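Local coordinates for acyl-[acyl-carrier-protein]--UDP-N-acetylglucosamine O-acyltransferase (Helicobacter pylori, PDB 1J2Z), which catalyses the transfer of a (3R)-hydroxyacyl chain from acyl carrier protein to UDP-N-acetylglucosamine, the first step in making lipid A, at residues Glu24-Gly29 / Asn42-Gln47; Leu34-Lys39 / Val52-Glu57; Asp208-Leu213 / Asn238-Glu243. All coordinates share one frame; numbering follows the deposited sequence.

Contact 1. Residues Glu24-Gly29 / Asn42-Gln47; sequences EFCVIG and NNVTLQ
V27 and L46 share the middle hydrogen bond of a parallel ladder between two successive coils of the left-handed beta-helix. L46 N donates to V27 O at 2.8 Å, almost straight (176° at the hydrogen). Before it in the ladder V27 N reaches V44 O at 2.9 Å, and after it G29 N reaches L46 O at 2.8 Å. The corner before the strands has its own link, with N43 N donating to E24 O at 2.7 Å. The side chains of F25 and N43 run side by side in the same direction, and N43 OD1 lies 3.3 Å from F25 CB while its ND2 sits at the edge of the ring. A water ties the two together by donating to both F25 O and N43 OD1.

One step further out, N42 positions this amide. The CG of N42 lies between the backbone N and the carbonyl carbon (chi1 67°), and its OD1 accepts N43 ND2 at 2.7 Å on a lone pair in the carbonyl plane. The same OD1 is hydrogen-bonded to T45 OG1 of the second subunit, and T45 here bonds N42 of the third. The F25 rings of the three subunits also meet edge-to-face. I28 and L46 lie on the side of the strands away from V27 and T45, against L34 and L40 inside the coil. The chemistry thus splits by face: aliphatic side chains fill the interior, while the N42 amide oxygen and T45 hydroxyl bond from chain to chain, consistent with joining the homotrimer; the N43 amide is held within its own chain.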
loop_
_atom_site.group_PDB
_atom_site.type_symbol
_atom_site.label_atom_id
_atom_site.label_comp_id
_atom_site.label_asym_id
_atom_site.label_seq_id
_atom_site.Cartn_x
_atom_site.Cartn_y
_atom_site.Cartn_z
ATOM N N GLU A 24 16.162 -19.799 -3.570
ATOM C CA GLU A 24 15.189 -20.890 -3.530
ATOM C C GLU A 24 13.831 -20.516 -4.123
ATOM O O GLU A 24 13.339 -19.406 -3.937
ATOM C CB GLU A 24 14.962 -21.345 -2.081
ATOM C CG GLU A 24 16.225 -21.631 -1.294
ATOM C CD GLU A 24 16.834 -22.972 -1.626
ATOM O OE1 GLU A 24 17.927 -23.261 -1.103
ATOM O OE2 GLU A 24 16.219 -23.740 -2.401
ATOM N N PHE A 25 13.232 -21.466 -4.831
ATOM C CA PHE A 25 11.907 -21.300 -5.418
ATOM C C PHE A 25 11.681 -20.159 -6.410
ATOM O O PHE A 25 10.545 -19.737 -6.602
ATOM C CB PHE A 25 10.865 -21.193 -4.292
ATOM C CG PHE A 25 10.956 -22.303 -3.274
ATOM C CD1 PHE A 25 11.130 -22.012 -1.925
ATOM C CD2 PHE A 25 10.899 -23.637 -3.671
ATOM C CE1 PHE A 25 11.249 -23.033 -0.975
ATOM C CE2 PHE A 25 11.017 -24.671 -2.735
ATOM C CZ PHE A 25 11.193 -24.367 -1.383
ATOM N N CYS A 26 12.730 -19.639 -7.037
ATOM C CA CYS A 26 12.496 -18.579 -8.013
ATOM C C CYS A 26 11.782 -19.209 -9.203
ATOM O O CYS A 26 11.944 -20.400 -9.463
ATOM C CB CYS A 26 13.810 -17.949 -8.485
ATOM S SG CYS A 26 14.528 -16.730 -7.352
ATOM N N VAL A 27 10.975 -18.420 -9.907
ATOM C CA VAL A 27 10.265 -18.903 -11.090
ATOM C C VAL A 27 10.696 -18.004 -12.241
ATOM O O VAL A 27 10.417 -16.803 -12.243
ATOM C CB VAL A 27 8.735 -18.826 -10.917
ATOM C CG1 VAL A 27 8.038 -19.331 -12.186
ATOM C CG2 VAL A 27 8.314 -19.670 -9.722
ATOM N N ILE A 28 11.391 -18.598 -13.209
ATOM C CA ILE A 28 11.921 -17.867 -14.352
ATOM C C ILE A 28 11.382 -18.386 -15.684
ATOM O O ILE A 28 11.664 -19.519 -16.078
ATOM C CB ILE A 28 13.465 -17.940 -14.320
ATOM C CG1 ILE A 28 13.953 -17.355 -12.989
ATOM C CG2 ILE A 28 14.072 -17.208 -15.515
ATOM C CD1 ILE A 28 15.447 -17.424 -12.785
ATOM N N GLY A 29 10.609 -17.536 -16.361
ATOM C CA GLY A 29 9.990 -17.880 -17.635
ATOM C C GLY A 29 10.917 -18.015 -18.832
ATOM O O GLY A 29 12.105 -17.685 -18.762
ATOM N N ASN A 42 15.354 -15.556 -2.739
ATOM C CA ASN A 42 14.373 -16.619 -2.886
ATOM C C ASN A 42 13.039 -16.063 -3.377
ATOM O O ASN A 42 12.714 -14.900 -3.145
ATOM C CB ASN A 42 14.150 -17.316 -1.541
ATOM C CG ASN A 42 13.481 -16.407 -0.519
ATOM O OD1 ASN A 42 12.256 -16.433 -0.346
ATOM N ND2 ASN A 42 14.279 -15.588 0.149
ATOM N N ASN A 43 12.285 -16.901 -4.079
ATOM C CA ASN A 43 10.949 -16.544 -4.541
ATOM C C ASN A 43 10.756 -15.305 -5.411
ATOM O O ASN A 43 9.810 -14.539 -5.202
ATOM C CB ASN A 43 10.023 -16.448 -3.327
ATOM C CG ASN A 43 9.796 -17.793 -2.661
ATOM O OD1 ASN A 43 9.050 -18.631 -3.169
ATOM N ND2 ASN A 43 10.447 -18.009 -1.530
ATOM N N VAL A 44 11.645 -15.090 -6.372
ATOM C CA VAL A 44 11.465 -13.970 -7.284
ATOM C C VAL A 44 10.762 -14.548 -8.517
ATOM O O VAL A 44 11.102 -15.643 -8.976
ATOM C CB VAL A 44 12.813 -13.344 -7.720
ATOM C CG1 VAL A 44 12.579 -12.341 -8.848
ATOM C CG2 VAL A 44 13.478 -12.646 -6.536
ATOM N N THR A 45 9.765 -13.837 -9.036
ATOM C CA THR A 45 9.065 -14.307 -10.224
ATOM C C THR A 45 9.399 -13.414 -11.414
ATOM O O THR A 45 9.143 -12.213 -11.386
ATOM C CB THR A 45 7.538 -14.299 -10.035
ATOM O OG1 THR A 45 7.174 -15.233 -9.011
ATOM C CG2 THR A 45 6.838 -14.681 -11.337
ATOM N N LEU A 46 9.974 -14.009 -12.453
ATOM C CA LEU A 46 10.328 -13.274 -13.659
ATOM C C LEU A 46 9.621 -13.929 -14.843
ATOM O O LEU A 46 9.892 -15.082 -15.174
ATOM C CB LEU A 46 11.848 -13.309 -13.862
ATOM C CG LEU A 46 12.697 -12.804 -12.691
ATOM C CD1 LEU A 46 14.180 -12.917 -13.033
ATOM C CD2 LEU A 46 12.337 -11.359 -12.390
ATOM N N GLN A 47 8.706 -13.194 -15.468
ATOM C CA GLN A 47 7.946 -13.694 -16.610
ATOM C C GLN A 47 8.093 -12.752 -17.808
ATOM O O GLN A 47 8.760 -11.722 -17.726
ATOM C CB GLN A 47 6.457 -13.794 -16.249
ATOM C CG GLN A 47 6.124 -14.647 -15.025
ATOM C CD GLN A 47 6.262 -16.140 -15.279
ATOM O OE1 GLN A 47 7.357 -16.697 -15.228
ATOM N NE2 GLN A 47 5.144 -16.794 -15.566
HETATM O O HOH W 1 8.404 -17.906 -6.207
#

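Contact 2. Residues Leu34-Lys39 / Val52-Glu57; sequences LDEGVK and VGKNTE
The D35 carboxylate has K54 lying over one of its faces, with K54 CG 3.2 Å from D35 CG. The lysine chain crosses the acid obliquely and bends at its last torsion (chi4 70°), which places NZ on the syn side of D35 OD1, 3.0 Å away and somewhat out of the carboxylate plane; the two form a salt bridge. On that same face, E36 N donates to D35 OD2 from above the plane at 2.7 Å. A water links D35 OD1 to K54 N, giving that oxygen a second partner. The second flat acid, E57, lies alongside K39, both chains extended and pointing the same way, with E57 OE1 3.6 Å from K39 CD. Their charged ends stay 4.0 Å apart (K39 NZ to E57 OE1), beyond a salt bridge, and a water spans them; E57 OE1 is also hydrogen-bonded to H41 NE2.

Behind these groups two type II turns, D35 to V38 and G53 to T56, stack one coil apart. D35 N to V52 O, N55 N to E36 O and K39 N to T56 O tie them together, the last at 2.9 Å. G37 and N55 occupy the positive-phi position of each turn, and a water joins G37 O to N55 OD1. Inside, L34 CD2 packs 3.7 Å from V52 CB, and V38 meets V52 at about a right angle. Such corners are where a left-handed beta-helix passes from one sheet to the next. Here the chemistry implies a polar outer rim, in which opposite charges and shared waters bridge successive turns, over an aliphatic lining.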
loop_
_atom_site.group_PDB
_atom_site.type_symbol
_atom_site.label_atom_id
_atom_site.label_comp_id
_atom_site.label_asym_id
_atom_site.label_seq_id
_atom_site.Cartn_x
_atom_site.Cartn_y
_atom_site.Cartn_z
ATOM N N LEU A 34 19.141 -12.825 -17.833
ATOM C CA LEU A 34 19.791 -12.283 -16.649
ATOM C C LEU A 34 21.265 -12.075 -16.970
ATOM O O LEU A 34 21.996 -13.032 -17.229
ATOM C CB LEU A 34 19.645 -13.249 -15.468
ATOM C CG LEU A 34 18.222 -13.677 -15.081
ATOM C CD1 LEU A 34 18.290 -14.648 -13.911
ATOM C CD2 LEU A 34 17.390 -12.454 -14.710
ATOM N N ASP A 35 21.694 -10.821 -16.963
ATOM C CA ASP A 35 23.079 -10.497 -17.267
ATOM C C ASP A 35 23.976 -10.848 -16.084
ATOM O O ASP A 35 23.501 -11.238 -15.012
ATOM C CB ASP A 35 23.206 -9.009 -17.619
ATOM C CG ASP A 35 24.379 -8.718 -18.564
ATOM O OD1 ASP A 35 24.471 -7.580 -19.068
ATOM O OD2 ASP A 35 25.207 -9.621 -18.802
ATOM N N GLU A 36 25.276 -10.708 -16.297
ATOM C CA GLU A 36 26.283 -11.017 -15.293
ATOM C C GLU A 36 26.100 -10.401 -13.909
ATOM O O GLU A 36 25.747 -9.227 -13.771
ATOM C CB GLU A 36 27.665 -10.625 -15.827
ATOM C CG GLU A 36 28.790 -10.765 -14.816
ATOM C CD GLU A 36 30.156 -10.455 -15.418
ATOM O OE1 GLU A 36 30.358 -9.319 -15.904
ATOM O OE2 GLU A 36 31.026 -11.351 -15.409
ATOM N N GLY A 37 26.349 -11.215 -12.887
ATOM C CA GLY A 37 26.272 -10.744 -11.517
ATOM C C GLY A 37 24.898 -10.497 -10.924
ATOM O O GLY A 37 24.805 -10.004 -9.801
ATOM N N VAL A 38 23.836 -10.816 -11.659
ATOM C CA VAL A 38 22.490 -10.612 -11.133
ATOM C C VAL A 38 22.250 -11.502 -9.921
ATOM O O VAL A 38 22.635 -12.672 -9.917
ATOM C CB VAL A 38 21.403 -10.935 -12.185
ATOM C CG1 VAL A 38 20.043 -11.149 -11.497
ATOM C CG2 VAL A 38 21.304 -9.798 -13.194
ATOM N N LYS A 39 21.618 -10.944 -8.892
ATOM C CA LYS A 39 21.312 -11.715 -7.697
ATOM C C LYS A 39 19.820 -11.714 -7.383
ATOM O O LYS A 39 19.231 -10.674 -7.091
ATOM C CB LYS A 39 22.078 -11.188 -6.476
ATOM C CG LYS A 39 21.733 -11.957 -5.202
ATOM C CD LYS A 39 22.545 -11.504 -3.990
ATOM C CE LYS A 39 22.173 -12.324 -2.760
ATOM N NZ LYS A 39 23.053 -12.029 -1.598
ATOM N N VAL A 52 17.253 -8.325 -17.318
ATOM C CA VAL A 52 17.723 -7.775 -16.048
ATOM C C VAL A 52 19.237 -7.555 -16.158
ATOM O O VAL A 52 20.009 -8.514 -16.278
ATOM C CB VAL A 52 17.415 -8.740 -14.880
ATOM C CG1 VAL A 52 17.965 -8.179 -13.579
ATOM C CG2 VAL A 52 15.904 -8.936 -14.750
ATOM N N GLY A 53 19.639 -6.283 -16.122
ATOM C CA GLY A 53 21.037 -5.899 -16.257
ATOM C C GLY A 53 22.027 -6.329 -15.189
ATOM O O GLY A 53 21.650 -6.697 -14.076
ATOM N N LYS A 54 23.309 -6.252 -15.544
ATOM C CA LYS A 54 24.408 -6.645 -14.667
ATOM C C LYS A 54 24.333 -6.127 -13.240
ATOM O O LYS A 54 24.063 -4.948 -13.000
ATOM C CB LYS A 54 25.761 -6.202 -15.254
ATOM C CG LYS A 54 26.115 -6.779 -16.624
ATOM C CD LYS A 54 27.534 -6.359 -17.039
ATOM C CE LYS A 54 27.940 -6.945 -18.391
ATOM N NZ LYS A 54 27.185 -6.338 -19.523
ATOM N N ASN A 55 24.590 -7.037 -12.306
ATOM C CA ASN A 55 24.632 -6.747 -10.883
ATOM C C ASN A 55 23.338 -6.287 -10.223
ATOM O O ASN A 55 23.348 -5.866 -9.068
ATOM C CB ASN A 55 25.741 -5.730 -10.610
ATOM C CG ASN A 55 27.098 -6.221 -11.077
ATOM O OD1 ASN A 55 27.561 -7.278 -10.657
ATOM N ND2 ASN A 55 27.739 -5.457 -11.950
ATOM N N THR A 56 22.221 -6.360 -10.932
ATOM C CA THR A 56 20.973 -5.952 -10.304
ATOM C C THR A 56 20.575 -7.017 -9.285
ATOM O O THR A 56 20.770 -8.211 -9.519
ATOM C CB THR A 56 19.867 -5.744 -11.352
ATOM O OG1 THR A 56 20.085 -4.488 -12.003
ATOM C CG2 THR A 56 18.484 -5.748 -10.703
ATOM N N GLU A 57 20.052 -6.579 -8.143
ATOM C CA GLU A 57 19.637 -7.502 -7.089
ATOM C C GLU A 57 18.149 -7.319 -6.818
ATOM O O GLU A 57 17.673 -6.195 -6.669
ATOM C CB GLU A 57 20.442 -7.240 -5.815
ATOM C CG GLU A 57 20.150 -8.204 -4.674
ATOM C CD GLU A 57 21.010 -7.925 -3.447
ATOM O OE1 GLU A 57 20.931 -8.698 -2.476
ATOM O OE2 GLU A 57 21.762 -6.929 -3.454
HETATM O O HOH W 2 23.678 -5.107 -18.338
HETATM O O HOH W 3 26.991 -8.949 -8.204
HETATM O O HOH W 4 22.836 -9.296 -0.584
#

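Contact 3. Residues Asp208-Leu213 / Asn238-Glu243; sequences DFIYAL and NPFVKE
N238 turns its amide in two directions at once, its oxygen serving its own helix and its nitrogen meeting F209 of the other. N238 OD1 accepts V241 N at 3.0 Å, capping the first turn of helix 239-250 as its N-cap, with the donor tilted from the carbonyl plane. ND2 lies over one face of the F209 ring, 3.0 Å from CZ. The two side chains approach tip to tip and their planes are only 19° apart, so the amide is laid nearly flat against the outer end of the ring. F209 gets there with CG anti to its backbone N (chi1 177°), directed at the partner helix.

V241 CG2 comes to the rim of the same ring, in its plane, 3.4 Å from F209 CZ. L213, one turn along from F209, brings CD1 to within 4.2 Å of that methyl. Elsewhere in the interface I210 CD1 touches F240 CD2 at 4.0 Å, the two side chains crossing at about a right angle. No hydrogen bond joins the segments; cohesion here comes from apolar contact and from the amide over the ring.

The axes of the two short segments approach to 10.7 Å and cross at -41°. Helix 224-234 closes one side of the interface, through E231 against L213 and V241 and L232 against V241, and L202 covers I210 and F240, within the helical C-terminal domain that follows the beta-helix strands.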
loop_
_atom_site.group_PDB
_atom_site.type_symbol
_atom_site.label_atom_id
_atom_site.label_comp_id
_atom_site.label_asym_id
_atom_site.label_seq_id
_atom_site.Cartn_x
_atom_site.Cartn_y
_atom_site.Cartn_z
ATOM N N ASP A 208 22.029 29.586 -9.450
ATOM C CA ASP A 208 21.420 30.913 -9.365
ATOM C C ASP A 208 20.637 31.186 -10.643
ATOM O O ASP A 208 19.506 31.676 -10.607
ATOM C CB ASP A 208 22.486 32.003 -9.205
ATOM C CG ASP A 208 23.282 31.865 -7.927
ATOM O OD1 ASP A 208 22.665 31.692 -6.856
ATOM O OD2 ASP A 208 24.527 31.940 -7.993
ATOM N N PHE A 209 21.257 30.870 -11.775
ATOM C CA PHE A 209 20.633 31.073 -13.071
ATOM C C PHE A 209 19.290 30.354 -13.147
ATOM O O PHE A 209 18.301 30.918 -13.618
ATOM C CB PHE A 209 21.567 30.575 -14.178
ATOM C CG PHE A 209 20.985 30.680 -15.558
ATOM C CD1 PHE A 209 20.152 29.682 -16.055
ATOM C CD2 PHE A 209 21.254 31.787 -16.356
ATOM C CE1 PHE A 209 19.596 29.785 -17.326
ATOM C CE2 PHE A 209 20.702 31.900 -17.629
ATOM C CZ PHE A 209 19.872 30.898 -18.114
ATOM N N ILE A 210 19.256 29.113 -12.673
ATOM C CA ILE A 210 18.027 28.328 -12.694
ATOM C C ILE A 210 16.926 28.976 -11.860
ATOM O O ILE A 210 15.786 29.081 -12.310
ATOM C CB ILE A 210 18.292 26.885 -12.207
ATOM C CG1 ILE A 210 19.246 26.197 -13.188
ATOM C CG2 ILE A 210 16.976 26.104 -12.108
ATOM C CD1 ILE A 210 19.703 24.820 -12.757
ATOM N N TYR A 211 17.257 29.411 -10.647
ATOM C CA TYR A 211 16.261 30.062 -9.796
ATOM C C TYR A 211 15.642 31.218 -10.571
ATOM O O TYR A 211 14.419 31.342 -10.665
ATOM C CB TYR A 211 16.895 30.631 -8.523
ATOM C CG TYR A 211 17.056 29.663 -7.372
ATOM C CD1 TYR A 211 18.300 29.113 -7.068
ATOM C CD2 TYR A 211 15.979 29.353 -6.541
ATOM C CE1 TYR A 211 18.475 28.288 -5.957
ATOM C CE2 TYR A 211 16.141 28.526 -5.427
ATOM C CZ TYR A 211 17.393 28.000 -5.141
ATOM O OH TYR A 211 17.573 27.208 -4.030
ATOM N N ALA A 212 16.507 32.067 -11.115
ATOM C CA ALA A 212 16.076 33.223 -11.885
ATOM C C ALA A 212 15.192 32.787 -13.042
ATOM O O ALA A 212 14.120 33.349 -13.261
ATOM C CB ALA A 212 17.296 33.980 -12.413
ATOM N N LEU A 213 15.649 31.776 -13.774
ATOM C CA LEU A 213 14.914 31.253 -14.920
ATOM C C LEU A 213 13.479 30.889 -14.540
ATOM O O LEU A 213 12.523 31.328 -15.178
ATOM C CB LEU A 213 15.612 30.004 -15.468
ATOM C CG LEU A 213 15.447 29.654 -16.953
ATOM C CD1 LEU A 213 15.706 28.168 -17.133
ATOM C CD2 LEU A 213 14.062 30.005 -17.459
ATOM N N ASN A 238 22.349 27.962 -24.043
ATOM C CA ASN A 238 22.341 27.767 -22.602
ATOM C C ASN A 238 21.679 26.418 -22.383
ATOM O O ASN A 238 20.467 26.279 -22.535
ATOM C CB ASN A 238 21.538 28.865 -21.903
ATOM C CG ASN A 238 21.586 28.742 -20.394
ATOM O OD1 ASN A 238 21.127 27.750 -19.825
ATOM N ND2 ASN A 238 22.148 29.748 -19.736
ATOM N N PRO A 239 22.474 25.406 -22.013
ATOM C CA PRO A 239 21.983 24.047 -21.777
ATOM C C PRO A 239 20.792 23.960 -20.835
ATOM O O PRO A 239 19.842 23.233 -21.103
ATOM C CB PRO A 239 23.214 23.332 -21.227
ATOM C CG PRO A 239 23.909 24.425 -20.474
ATOM C CD PRO A 239 23.823 25.576 -21.443
ATOM N N PHE A 240 20.842 24.705 -19.737
ATOM C CA PHE A 240 19.761 24.678 -18.761
ATOM C C PHE A 240 18.444 25.195 -19.325
ATOM O O PHE A 240 17.388 24.614 -19.077
ATOM C CB PHE A 240 20.170 25.469 -17.520
ATOM C CG PHE A 240 21.487 25.031 -16.951
ATOM C CD1 PHE A 240 22.652 25.743 -17.229
ATOM C CD2 PHE A 240 21.575 23.875 -16.183
ATOM C CE1 PHE A 240 23.886 25.309 -16.753
ATOM C CE2 PHE A 240 22.807 23.432 -15.700
ATOM C CZ PHE A 240 23.964 24.151 -15.988
ATOM N N VAL A 241 18.504 26.281 -20.084
ATOM C CA VAL A 241 17.302 26.835 -20.689
ATOM C C VAL A 241 16.730 25.805 -21.659
ATOM O O VAL A 241 15.518 25.565 -21.688
ATOM C CB VAL A 241 17.614 28.139 -21.455
ATOM C CG1 VAL A 241 16.410 28.572 -22.287
ATOM C CG2 VAL A 241 17.989 29.231 -20.468
ATOM N N LYS A 242 17.612 25.193 -22.447
ATOM C CA LYS A 242 17.193 24.189 -23.421
ATOM C C LYS A 242 16.528 23.001 -22.736
ATOM O O LYS A 242 15.454 22.551 -23.139
ATOM C CB LYS A 242 18.400 23.687 -24.226
ATOM C CG LYS A 242 19.092 24.751 -25.062
ATOM C CD LYS A 242 20.216 24.146 -25.901
ATOM C CE LYS A 242 20.882 25.198 -26.779
ATOM N NZ LYS A 242 21.972 24.627 -27.622
ATOM N N GLU A 243 17.179 22.498 -21.697
ATOM C CA GLU A 243 16.681 21.351 -20.949
ATOM C C GLU A 243 15.326 21.623 -20.305
ATOM O O GLU A 243 14.408 20.813 -20.394
ATOM C CB GLU A 243 17.691 20.980 -19.867
ATOM C CG GLU A 243 17.365 19.714 -19.115
ATOM C CD GLU A 243 18.441 19.362 -18.109
ATOM O OE1 GLU A 243 18.351 18.270 -17.506
ATOM O OE2 GLU A 243 19.371 20.179 -17.921
#

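Overall arrangement
From the N terminus the chain enters contact 1 at 24-29, passes through 34-39, returns to contact 1 at 42-47 and completes contact 2 at 52-57. The two contacts therefore cross, each closing one 18-residue coil of the beta-helix at a different part of its triangular circuit. They also touch inside it, where L46 CD1 lies 3.7 Å from L34 CD2. Contact 3 comes much later, closing a loop of two dozen residues between helices 204-217 and 239-250. Its centre is about 46 Å from that of contact 1, on the opposite side of the chain's centre. Coil-on-coil stacking thus builds the beta-helix, here at its N-terminal end, and helix packing the C-terminal domain.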